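Local coordinates for cleavage stimulation factor 77 (Encephalitozoon cuniculi, PDB 2UY1), which is a suppressor-of-forked family protein that probably binds mRNA and probably serves in the cleavage step of pre-mRNA 3'-end formation, at residues A232-E237 and Y252-E258; M198-N203 and F218-L223; D257-Y262 and N291-V296. All blocks are in the same frame, centred on the assembly; numbering follows the deposited sequence.

Contact 1: A232-E237 and Y252-E258; sequences AKKVVE and YGLVMDE
Lys-233 and Met-256 bring their CA atoms to 6.3 Å, and Val-236 and Tyr-252 come almost as near, so helix 229-242 faces the last turn of helix 247-255 and the residues after it. Met-256 is the first to leave helical backbone angles. Lys-233 runs out extended, CG anti to the backbone N (chi1 -176°), and slides past Met-256 in the opposite direction. Its NZ reaches Met-256 O at 2.8 Å, in the carbonyl plane with a C=O...N angle of 159°, and forms a salt bridge with Glu-258 OE2 at 2.6 Å, on the anti side and 17° out of the carboxylate plane. On the way, Lys-233 CG meets the edge of the Tyr-252 ring at CE1. Tyr-252 OH donates to Glu-237 OE2, but the separation is implausibly short and its geometry doubtful. Beneath these polar ends Val-236 CG1 packs on Tyr-252 CD1 at 3.7 Å, while Val-236 CG2 and Met-256 CE meet tip to tip; Ala-232 CB lies 3.8 Å from that methyl. Ser-220 of helix 213-225 also touches Ala-232, Val-236 and Met-256. One ammonium thus joins a carbonyl at the helix end to a carboxylate two residues later, probably favouring ionised Glu-258.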
loop_
_atom_site.group_PDB
_atom_site.type_symbol
_atom_site.label_atom_id
_atom_site.label_comp_id
_atom_site.label_asym_id
_atom_site.label_seq_id
_atom_site.Cartn_x
_atom_site.Cartn_y
_atom_site.Cartn_z
ATOM N N ALA B 232 -32.567 -26.144 3.359
ATOM C CA ALA B 232 -31.237 -25.547 3.118
ATOM C C ALA B 232 -30.091 -26.457 3.588
ATOM O O ALA B 232 -29.066 -26.582 2.895
ATOM C CB ALA B 232 -31.129 -24.172 3.792
ATOM N N LYS B 233 -30.263 -27.075 4.770
ATOM C CA LYS B 233 -29.202 -27.901 5.399
ATOM C C LYS B 233 -28.904 -29.105 4.557
ATOM O O LYS B 233 -27.772 -29.548 4.452
ATOM C CB LYS B 233 -29.627 -28.371 6.804
ATOM C CG LYS B 233 -28.528 -29.162 7.591
ATOM C CD LYS B 233 -28.825 -29.141 9.099
ATOM C CE LYS B 233 -27.780 -29.845 9.955
ATOM N NZ LYS B 233 -27.810 -29.419 11.440
ATOM N N LYS B 234 -29.950 -29.634 3.940
ATOM C CA LYS B 234 -29.822 -30.776 3.077
ATOM C C LYS B 234 -29.086 -30.410 1.797
ATOM O O LYS B 234 -28.244 -31.188 1.336
ATOM C CB LYS B 234 -31.202 -31.427 2.817
ATOM C CG LYS B 234 -31.636 -32.371 3.964
ATOM C CD LYS B 234 -32.831 -31.881 4.800
ATOM C CE LYS B 234 -33.633 -33.071 5.412
ATOM N NZ LYS B 234 -34.521 -32.674 6.596
ATOM N N VAL B 235 -29.387 -29.220 1.249
ATOM C CA VAL B 235 -28.690 -28.676 0.027
ATOM C C VAL B 235 -27.165 -28.506 0.288
ATOM O O VAL B 235 -26.355 -28.756 -0.598
ATOM C CB VAL B 235 -29.292 -27.301 -0.451
ATOM C CG1 VAL B 235 -28.488 -26.700 -1.617
ATOM C CG2 VAL B 235 -30.747 -27.436 -0.873
ATOM N N VAL B 236 -26.807 -28.089 1.505
ATOM C CA VAL B 236 -25.404 -27.878 1.892
ATOM C C VAL B 236 -24.663 -29.191 2.043
ATOM O O VAL B 236 -23.529 -29.324 1.544
ATOM C CB VAL B 236 -25.221 -27.067 3.180
ATOM C CG1 VAL B 236 -23.730 -26.929 3.498
ATOM C CG2 VAL B 236 -25.846 -25.686 3.046
ATOM N N GLU B 237 -25.295 -30.144 2.745
ATOM C CA GLU B 237 -24.770 -31.526 2.878
ATOM C C GLU B 237 -24.518 -32.088 1.493
ATOM O O GLU B 237 -23.481 -32.657 1.208
ATOM C CB GLU B 237 -25.783 -32.391 3.623
ATOM C CG GLU B 237 -25.742 -32.148 5.107
ATOM C CD GLU B 237 -26.967 -32.567 5.882
ATOM O OE1 GLU B 237 -27.842 -33.276 5.330
ATOM O OE2 GLU B 237 -27.042 -32.200 7.087
ATOM N N TYR B 252 -21.676 -24.693 6.732
ATOM C CA TYR B 252 -22.383 -25.797 7.435
ATOM C C TYR B 252 -22.134 -25.794 8.961
ATOM O O TYR B 252 -23.057 -25.730 9.725
ATOM C CB TYR B 252 -21.936 -27.134 6.797
ATOM C CG TYR B 252 -22.771 -28.373 7.209
ATOM C CD1 TYR B 252 -24.122 -28.483 6.863
ATOM C CD2 TYR B 252 -22.175 -29.437 7.905
ATOM C CE1 TYR B 252 -24.881 -29.629 7.258
ATOM C CE2 TYR B 252 -22.907 -30.576 8.295
ATOM C CZ TYR B 252 -24.257 -30.672 7.971
ATOM O OH TYR B 252 -24.984 -31.837 8.345
ATOM N N GLY B 253 -20.895 -25.774 9.425
ATOM C CA GLY B 253 -20.687 -25.812 10.874
ATOM C C GLY B 253 -21.385 -24.642 11.555
ATOM O O GLY B 253 -22.148 -24.812 12.503
ATOM N N LEU B 254 -21.136 -23.432 11.046
ATOM C CA LEU B 254 -21.639 -22.256 11.720
ATOM C C LEU B 254 -23.136 -21.997 11.530
ATOM O O LEU B 254 -23.819 -21.642 12.481
ATOM C CB LEU B 254 -20.827 -21.007 11.326
ATOM C CG LEU B 254 -21.142 -19.710 12.097
ATOM C CD1 LEU B 254 -20.921 -19.788 13.615
ATOM C CD2 LEU B 254 -20.326 -18.549 11.429
ATOM N N VAL B 255 -23.614 -22.065 10.307
ATOM C CA VAL B 255 -24.976 -21.584 9.994
ATOM C C VAL B 255 -26.007 -22.685 10.334
ATOM O O VAL B 255 -27.133 -22.404 10.780
ATOM C CB VAL B 255 -25.069 -21.193 8.498
ATOM C CG1 VAL B 255 -26.519 -21.144 7.966
ATOM C CG2 VAL B 255 -24.338 -19.857 8.236
ATOM N N MET B 256 -25.582 -23.927 10.137
ATOM C CA MET B 256 -26.453 -25.097 10.378
ATOM C C MET B 256 -26.175 -25.813 11.700
ATOM O O MET B 256 -26.754 -26.886 11.926
ATOM C CB MET B 256 -26.294 -26.086 9.239
ATOM C CG MET B 256 -26.377 -25.446 7.906
ATOM S SD MET B 256 -28.028 -24.887 7.647
ATOM C CE MET B 256 -27.948 -24.276 5.956
ATOM N N ASP B 257 -25.316 -25.236 12.547
ATOM C CA ASP B 257 -25.094 -25.652 13.929
ATOM C C ASP B 257 -24.558 -27.092 14.055
ATOM O O ASP B 257 -25.110 -27.920 14.796
ATOM C CB ASP B 257 -26.386 -25.476 14.739
ATOM C CG ASP B 257 -26.167 -25.535 16.247
ATOM O OD1 ASP B 257 -25.000 -25.530 16.675
ATOM O OD2 ASP B 257 -27.176 -25.611 17.009
ATOM N N GLU B 258 -23.435 -27.352 13.388
ATOM C CA GLU B 258 -22.820 -28.699 13.385
ATOM C C GLU B 258 -21.323 -28.685 13.777
ATOM O O GLU B 258 -20.449 -28.715 12.874
ATOM C CB GLU B 258 -22.994 -29.330 12.018
ATOM C CG GLU B 258 -24.408 -29.710 11.662
ATOM C CD GLU B 258 -24.948 -30.917 12.473
ATOM O OE1 GLU B 258 -24.143 -31.850 12.805
ATOM O OE2 GLU B 258 -26.167 -30.904 12.763
#

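Contact 2: M198-N203 and F218-L223; sequences MHFIHN and FYSEYL
An aromatic cluster of His-199, His-202, Tyr-219 and Tyr-222 fills the interface of a helical hairpin, in which helices 193-208 and 213-225 follow each other and run antiparallel. Their short segments are inclined at 160° between N-to-C directions, with axes 10.2 Å apart. Both tyrosines lie on the same side of the His-202 ring, each slid off it in a different direction. The imidazole is nearly parallel to both, its centroid 4.8 Å from that of Tyr-219, so ring overlap is slight. His-202 CB lies over a face of Tyr-219, though modelled doubtfully close, and Leu-223 CD1 covers the opposite face of that tyrosine. His-202 is fixed at both nitrogens. ND1 donates to Met-198 O at 2.8 Å, from above the carbonyl plane and across from the backbone N of His-202, so two donors grip this oxygen from opposite faces. NE2 is 2.8 Å from a water that donates to Phe-218 O. His-199, its CG anti to the carbonyl carbon (chi1 -74°), places ND1 2.6 Å from Tyr-219 OH in a hydrogen bond at the rim of the tyrosine ring. The edge of Tyr-222 is directed at the face of His-199, T-shaped with planes 84° apart. Beyond this pair, Met-198 CB rests 3.4 Å from Tyr-222 CZ. Glu-195 holds His-199 NE2, supporting the ring from its own helix. Helix 173-184 packs against Met-198 and His-202, whereas helix 229-242 touches Tyr-219 and Ser-220, so the hairpin is flanked by the helices before and after it.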
loop_
_atom_site.group_PDB
_atom_site.type_symbol
_atom_site.label_atom_id
_atom_site.label_comp_id
_atom_site.label_asym_id
_atom_site.label_seq_id
_atom_site.Cartn_x
_atom_site.Cartn_y
_atom_site.Cartn_z
ATOM N N MET B 198 -38.478 -19.916 -8.415
ATOM C CA MET B 198 -37.147 -19.730 -7.796
ATOM C C MET B 198 -36.481 -21.086 -7.474
ATOM O O MET B 198 -35.247 -21.238 -7.559
ATOM C CB MET B 198 -37.280 -18.890 -6.504
ATOM C CG MET B 198 -37.532 -17.362 -6.717
ATOM S SD MET B 198 -36.602 -16.639 -8.084
ATOM C CE MET B 198 -34.894 -16.924 -7.556
ATOM N N HIS B 199 -37.300 -22.064 -7.089
ATOM C CA HIS B 199 -36.807 -23.429 -6.863
ATOM C C HIS B 199 -36.203 -23.965 -8.148
ATOM O O HIS B 199 -35.077 -24.431 -8.135
ATOM C CB HIS B 199 -37.919 -24.341 -6.363
ATOM C CG HIS B 199 -38.307 -24.099 -4.928
ATOM N ND1 HIS B 199 -37.407 -24.168 -3.888
ATOM C CD2 HIS B 199 -39.512 -23.853 -4.359
ATOM C CE1 HIS B 199 -38.031 -23.956 -2.743
ATOM N NE2 HIS B 199 -39.313 -23.761 -3.002
ATOM N N PHE B 200 -36.923 -23.831 -9.270
ATOM C CA PHE B 200 -36.438 -24.334 -10.559
ATOM C C PHE B 200 -35.092 -23.725 -10.894
ATOM O O PHE B 200 -34.161 -24.436 -11.285
ATOM C CB PHE B 200 -37.415 -24.050 -11.721
ATOM C CG PHE B 200 -36.784 -24.220 -13.054
ATOM C CD1 PHE B 200 -36.687 -25.483 -13.631
ATOM C CD2 PHE B 200 -36.212 -23.153 -13.699
ATOM C CE1 PHE B 200 -36.054 -25.646 -14.837
ATOM C CE2 PHE B 200 -35.566 -23.304 -14.932
ATOM C CZ PHE B 200 -35.500 -24.538 -15.503
ATOM N N ILE B 201 -35.015 -22.393 -10.794
ATOM C CA ILE B 201 -33.804 -21.662 -11.171
ATOM C C ILE B 201 -32.613 -22.150 -10.342
ATOM O O ILE B 201 -31.588 -22.481 -10.912
ATOM C CB ILE B 201 -34.044 -20.088 -11.122
ATOM C CG1 ILE B 201 -34.925 -19.658 -12.325
ATOM C CG2 ILE B 201 -32.752 -19.300 -11.033
ATOM C CD1 ILE B 201 -35.199 -18.137 -12.452
ATOM N N HIS B 202 -32.755 -22.232 -9.015
ATOM C CA HIS B 202 -31.659 -22.677 -8.134
ATOM C C HIS B 202 -31.271 -24.159 -8.379
ATOM O O HIS B 202 -30.090 -24.506 -8.411
ATOM C CB HIS B 202 -32.030 -22.521 -6.653
ATOM C CG HIS B 202 -31.991 -21.105 -6.150
ATOM N ND1 HIS B 202 -33.115 -20.302 -6.084
ATOM C CD2 HIS B 202 -30.963 -20.355 -5.676
ATOM C CE1 HIS B 202 -32.774 -19.102 -5.635
ATOM N NE2 HIS B 202 -31.477 -19.111 -5.367
ATOM N N ASN B 203 -32.259 -25.026 -8.564
ATOM C CA ASN B 203 -31.955 -26.439 -8.861
ATOM C C ASN B 203 -31.301 -26.622 -10.213
ATOM O O ASN B 203 -30.331 -27.379 -10.335
ATOM C CB ASN B 203 -33.209 -27.287 -8.794
ATOM C CG ASN B 203 -33.568 -27.652 -7.403
ATOM O OD1 ASN B 203 -34.611 -27.237 -6.890
ATOM N ND2 ASN B 203 -32.699 -28.409 -6.751
ATOM N N PHE B 218 -25.917 -20.162 -2.571
ATOM C CA PHE B 218 -26.994 -19.297 -3.119
ATOM C C PHE B 218 -28.395 -19.820 -2.748
ATOM O O PHE B 218 -29.238 -19.088 -2.212
ATOM C CB PHE B 218 -26.995 -19.222 -4.651
ATOM C CG PHE B 218 -25.774 -18.597 -5.287
ATOM C CD1 PHE B 218 -24.903 -17.736 -4.597
ATOM C CD2 PHE B 218 -25.554 -18.815 -6.638
ATOM C CE1 PHE B 218 -23.779 -17.157 -5.238
ATOM C CE2 PHE B 218 -24.462 -18.237 -7.274
ATOM C CZ PHE B 218 -23.566 -17.423 -6.567
ATOM N N TYR B 219 -28.629 -21.096 -3.041
ATOM C CA TYR B 219 -29.897 -21.785 -2.715
ATOM C C TYR B 219 -30.130 -21.905 -1.228
ATOM O O TYR B 219 -31.248 -21.661 -0.743
ATOM C CB TYR B 219 -29.939 -23.178 -3.372
ATOM C CG TYR B 219 -31.334 -23.790 -3.513
ATOM C CD1 TYR B 219 -32.467 -22.988 -3.538
ATOM C CD2 TYR B 219 -31.502 -25.153 -3.733
ATOM C CE1 TYR B 219 -33.732 -23.519 -3.730
ATOM C CE2 TYR B 219 -32.771 -25.719 -3.876
ATOM C CZ TYR B 219 -33.867 -24.917 -3.888
ATOM O OH TYR B 219 -35.126 -25.476 -4.036
ATOM N N SER B 220 -29.108 -22.303 -0.482
ATOM C CA SER B 220 -29.242 -22.381 0.971
ATOM C C SER B 220 -29.778 -21.046 1.531
ATOM O O SER B 220 -30.713 -21.019 2.352
ATOM C CB SER B 220 -27.873 -22.725 1.589
ATOM O OG SER B 220 -27.911 -22.620 3.020
ATOM N N GLU B 221 -29.164 -19.945 1.066
ATOM C CA GLU B 221 -29.510 -18.594 1.531
ATOM C C GLU B 221 -30.917 -18.241 1.112
ATOM O O GLU B 221 -31.679 -17.785 1.926
ATOM C CB GLU B 221 -28.538 -17.538 1.041
ATOM C CG GLU B 221 -27.198 -17.477 1.817
ATOM C CD GLU B 221 -27.322 -17.165 3.306
ATOM O OE1 GLU B 221 -27.617 -16.000 3.676
ATOM O OE2 GLU B 221 -27.063 -18.071 4.124
ATOM N N TYR B 222 -31.269 -18.527 -0.139
ATOM C CA TYR B 222 -32.642 -18.345 -0.600
ATOM C C TYR B 222 -33.622 -19.106 0.290
ATOM O O TYR B 222 -34.629 -18.559 0.742
ATOM C CB TYR B 222 -32.799 -18.774 -2.052
ATOM C CG TYR B 222 -34.250 -18.817 -2.431
ATOM C CD1 TYR B 222 -34.970 -17.632 -2.621
ATOM C CD2 TYR B 222 -34.921 -20.034 -2.569
ATOM C CE1 TYR B 222 -36.334 -17.655 -2.971
ATOM C CE2 TYR B 222 -36.275 -20.065 -2.920
ATOM C CZ TYR B 222 -36.974 -18.878 -3.111
ATOM O OH TYR B 222 -38.317 -18.904 -3.437
ATOM N N LEU B 223 -33.304 -20.365 0.557
ATOM C CA LEU B 223 -34.183 -21.248 1.314
ATOM C C LEU B 223 -34.348 -20.774 2.740
ATOM O O LEU B 223 -35.444 -20.882 3.287
ATOM C CB LEU B 223 -33.628 -22.666 1.332
ATOM C CG LEU B 223 -33.982 -23.474 0.084
ATOM C CD1 LEU B 223 -33.250 -24.807 0.184
ATOM C CD2 LEU B 223 -35.507 -23.661 -0.155
HETATM O O HOH W 1 -30.189 -16.992 -4.153
#

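Contact 3: D257-Y262 and N291-V296; sequences DEEAVY and NHLNYV
Tyr-262 and Tyr-295 carry much of the interface, each meeting the other segment with its ring. The edge of Tyr-262 is directed at the face of Tyr-295 in an offset edge-to-face pair, planes 61° apart, with CE2 of Tyr-262 3.5 Å from CG of Tyr-295. Tyr-262 also lies near-parallel to His-292 but slid aside, and the two exchange CH-pi contacts: Tyr-262 CB stands 3.7 Å from the imidazole centroid, and His-292 CA sits over the phenol face, 3.8 Å from its centroid. Val-261 CG2 covers the opposite face of the Tyr-262 ring. Polar ends add direct bonds at the rim. Glu-259, extended with CG anti to its N (chi1 -158°), crosses Tyr-295 and uses the anti lone pair of OE2 to accept from His-292 NE2 at 3.0 Å, a nearly straight bond (166°) in the imidazole plane. Tyr-295 OH donates to Asp-257 OD1, although the position of that oxygen is less certain. Outward of these, a water donates to both Glu-259 OE1 and Tyr-295 OH. Further out, helix 302-311 touches His-292 and Val-296, and helix 247-255 touches Val-261 and Asn-294. Packing between successive helices is consistent with the HAT (half-a-TPR) repeats of the suppressor-of-forked family.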
loop_
_atom_site.group_PDB
_atom_site.type_symbol
_atom_site.label_atom_id
_atom_site.label_comp_id
_atom_site.label_asym_id
_atom_site.label_seq_id
_atom_site.Cartn_x
_atom_site.Cartn_y
_atom_site.Cartn_z
ATOM N N ASP B 257 -25.316 -25.236 12.547
ATOM C CA ASP B 257 -25.094 -25.652 13.929
ATOM C C ASP B 257 -24.558 -27.092 14.055
ATOM O O ASP B 257 -25.110 -27.920 14.796
ATOM C CB ASP B 257 -26.386 -25.476 14.739
ATOM C CG ASP B 257 -26.167 -25.535 16.247
ATOM O OD1 ASP B 257 -25.000 -25.530 16.675
ATOM O OD2 ASP B 257 -27.176 -25.611 17.009
ATOM N N GLU B 258 -23.435 -27.352 13.388
ATOM C CA GLU B 258 -22.820 -28.699 13.385
ATOM C C GLU B 258 -21.323 -28.685 13.777
ATOM O O GLU B 258 -20.449 -28.715 12.874
ATOM C CB GLU B 258 -22.994 -29.330 12.018
ATOM C CG GLU B 258 -24.408 -29.710 11.662
ATOM C CD GLU B 258 -24.948 -30.917 12.473
ATOM O OE1 GLU B 258 -24.143 -31.850 12.805
ATOM O OE2 GLU B 258 -26.167 -30.904 12.763
ATOM N N GLU B 259 -21.035 -28.688 15.096
ATOM C CA GLU B 259 -19.658 -28.546 15.647
ATOM C C GLU B 259 -18.722 -29.648 15.181
ATOM O O GLU B 259 -17.489 -29.495 15.210
ATOM C CB GLU B 259 -19.676 -28.492 17.193
ATOM C CG GLU B 259 -18.440 -27.845 17.799
ATOM C CD GLU B 259 -18.435 -27.660 19.308
ATOM O OE1 GLU B 259 -19.493 -27.719 19.980
ATOM O OE2 GLU B 259 -17.329 -27.399 19.842
ATOM N N ALA B 260 -19.295 -30.774 14.747
ATOM C CA ALA B 260 -18.486 -31.963 14.368
ATOM C C ALA B 260 -17.589 -31.727 13.168
ATOM O O ALA B 260 -16.563 -32.425 12.983
ATOM C CB ALA B 260 -19.378 -33.208 14.108
ATOM N N VAL B 261 -17.969 -30.751 12.345
ATOM C CA VAL B 261 -17.223 -30.490 11.107
ATOM C C VAL B 261 -15.782 -30.064 11.350
ATOM O O VAL B 261 -14.871 -30.442 10.601
ATOM C CB VAL B 261 -18.011 -29.570 10.074
ATOM C CG1 VAL B 261 -19.459 -30.122 9.887
ATOM C CG2 VAL B 261 -17.993 -28.106 10.474
ATOM N N TYR B 262 -15.568 -29.334 12.432
ATOM C CA TYR B 262 -14.256 -28.830 12.755
ATOM C C TYR B 262 -13.296 -29.969 13.072
ATOM O O TYR B 262 -12.194 -30.018 12.497
ATOM C CB TYR B 262 -14.363 -27.825 13.887
ATOM C CG TYR B 262 -15.382 -26.731 13.567
ATOM C CD1 TYR B 262 -15.152 -25.837 12.517
ATOM C CD2 TYR B 262 -16.558 -26.590 14.315
ATOM C CE1 TYR B 262 -16.102 -24.843 12.187
ATOM C CE2 TYR B 262 -17.509 -25.585 14.012
ATOM C CZ TYR B 262 -17.249 -24.726 12.956
ATOM O OH TYR B 262 -18.122 -23.751 12.644
ATOM N N ASN B 291 -11.953 -20.893 13.023
ATOM C CA ASN B 291 -13.375 -20.968 12.734
ATOM C C ASN B 291 -14.202 -21.774 13.732
ATOM O O ASN B 291 -15.371 -21.448 14.008
ATOM C CB ASN B 291 -13.623 -21.305 11.259
ATOM C CG ASN B 291 -13.564 -20.002 10.359
ATOM O OD1 ASN B 291 -14.418 -19.135 10.455
ATOM N ND2 ASN B 291 -12.532 -19.881 9.570
ATOM N N HIS B 292 -13.508 -22.710 14.372
ATOM C CA HIS B 292 -14.044 -23.570 15.403
ATOM C C HIS B 292 -14.142 -22.745 16.638
ATOM O O HIS B 292 -15.206 -22.703 17.242
ATOM C CB HIS B 292 -13.133 -24.801 15.593
ATOM C CG HIS B 292 -13.638 -25.803 16.596
ATOM N ND1 HIS B 292 -13.029 -26.881 17.142
ATOM C CD2 HIS B 292 -14.926 -25.792 17.096
ATOM C CE1 HIS B 292 -13.951 -27.495 17.963
ATOM N NE2 HIS B 292 -15.083 -26.817 17.921
ATOM N N LEU B 293 -13.086 -21.991 16.976
ATOM C CA LEU B 293 -13.164 -21.033 18.093
ATOM C C LEU B 293 -14.309 -20.054 17.946
ATOM O O LEU B 293 -14.984 -19.747 18.947
ATOM C CB LEU B 293 -11.834 -20.235 18.315
ATOM C CG LEU B 293 -10.664 -21.023 18.930
ATOM C CD1 LEU B 293 -9.360 -20.258 18.697
ATOM C CD2 LEU B 293 -10.850 -21.278 20.398
ATOM N N ASN B 294 -14.504 -19.532 16.715
ATOM C CA ASN B 294 -15.589 -18.578 16.409
ATOM C C ASN B 294 -16.946 -19.168 16.655
ATOM O O ASN B 294 -17.845 -18.493 17.218
ATOM C CB ASN B 294 -15.588 -18.104 14.941
ATOM C CG ASN B 294 -16.765 -17.162 14.625
ATOM O OD1 ASN B 294 -16.848 -16.060 15.149
ATOM N ND2 ASN B 294 -17.663 -17.596 13.770
ATOM N N TYR B 295 -17.095 -20.411 16.198
ATOM C CA TYR B 295 -18.307 -21.227 16.447
ATOM C C TYR B 295 -18.624 -21.277 17.945
ATOM O O TYR B 295 -19.759 -20.984 18.379
ATOM C CB TYR B 295 -18.156 -22.659 15.871
ATOM C CG TYR B 295 -19.295 -23.603 16.295
ATOM C CD1 TYR B 295 -20.381 -23.857 15.442
ATOM C CD2 TYR B 295 -19.338 -24.165 17.588
ATOM C CE1 TYR B 295 -21.442 -24.719 15.848
ATOM C CE2 TYR B 295 -20.459 -24.950 18.008
ATOM C CZ TYR B 295 -21.468 -25.242 17.130
ATOM O OH TYR B 295 -22.535 -26.070 17.530
ATOM N N VAL B 296 -17.620 -21.640 18.732
ATOM C CA VAL B 296 -17.778 -21.785 20.158
ATOM C C VAL B 296 -18.061 -20.476 20.856
ATOM O O VAL B 296 -18.897 -20.445 21.730
ATOM C CB VAL B 296 -16.615 -22.562 20.811
ATOM C CG1 VAL B 296 -16.749 -22.566 22.338
ATOM C CG2 VAL B 296 -16.589 -23.974 20.306
HETATM O O HOH W 2 -22.172 -28.197 19.554
#

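How the contacts relate
Contact 2 is the buried one of the three, while contacts 1 and 3 are partly buried and carry carboxylates at their margins. Chemistry follows place: contact 2 relies on histidines, tyrosines and one bridging water, contact 1 on a lysine salt bridge above an apolar floor, and contact 3 combines an aromatic cluster with carboxylate bonds. In series along the chain, they follow successive helices. Contacts 1 and 2 touch through Ser-220, whose OG lies 3.4 Å from Met-256 CE. Contacts 1 and 3 share Asp-257 and Glu-258, which lie in the turn between helices 247-255 and 260-269, and their centres are 11 Å apart. Contacts 2 and 3 do not touch, their nearest atoms being about 10 Å apart.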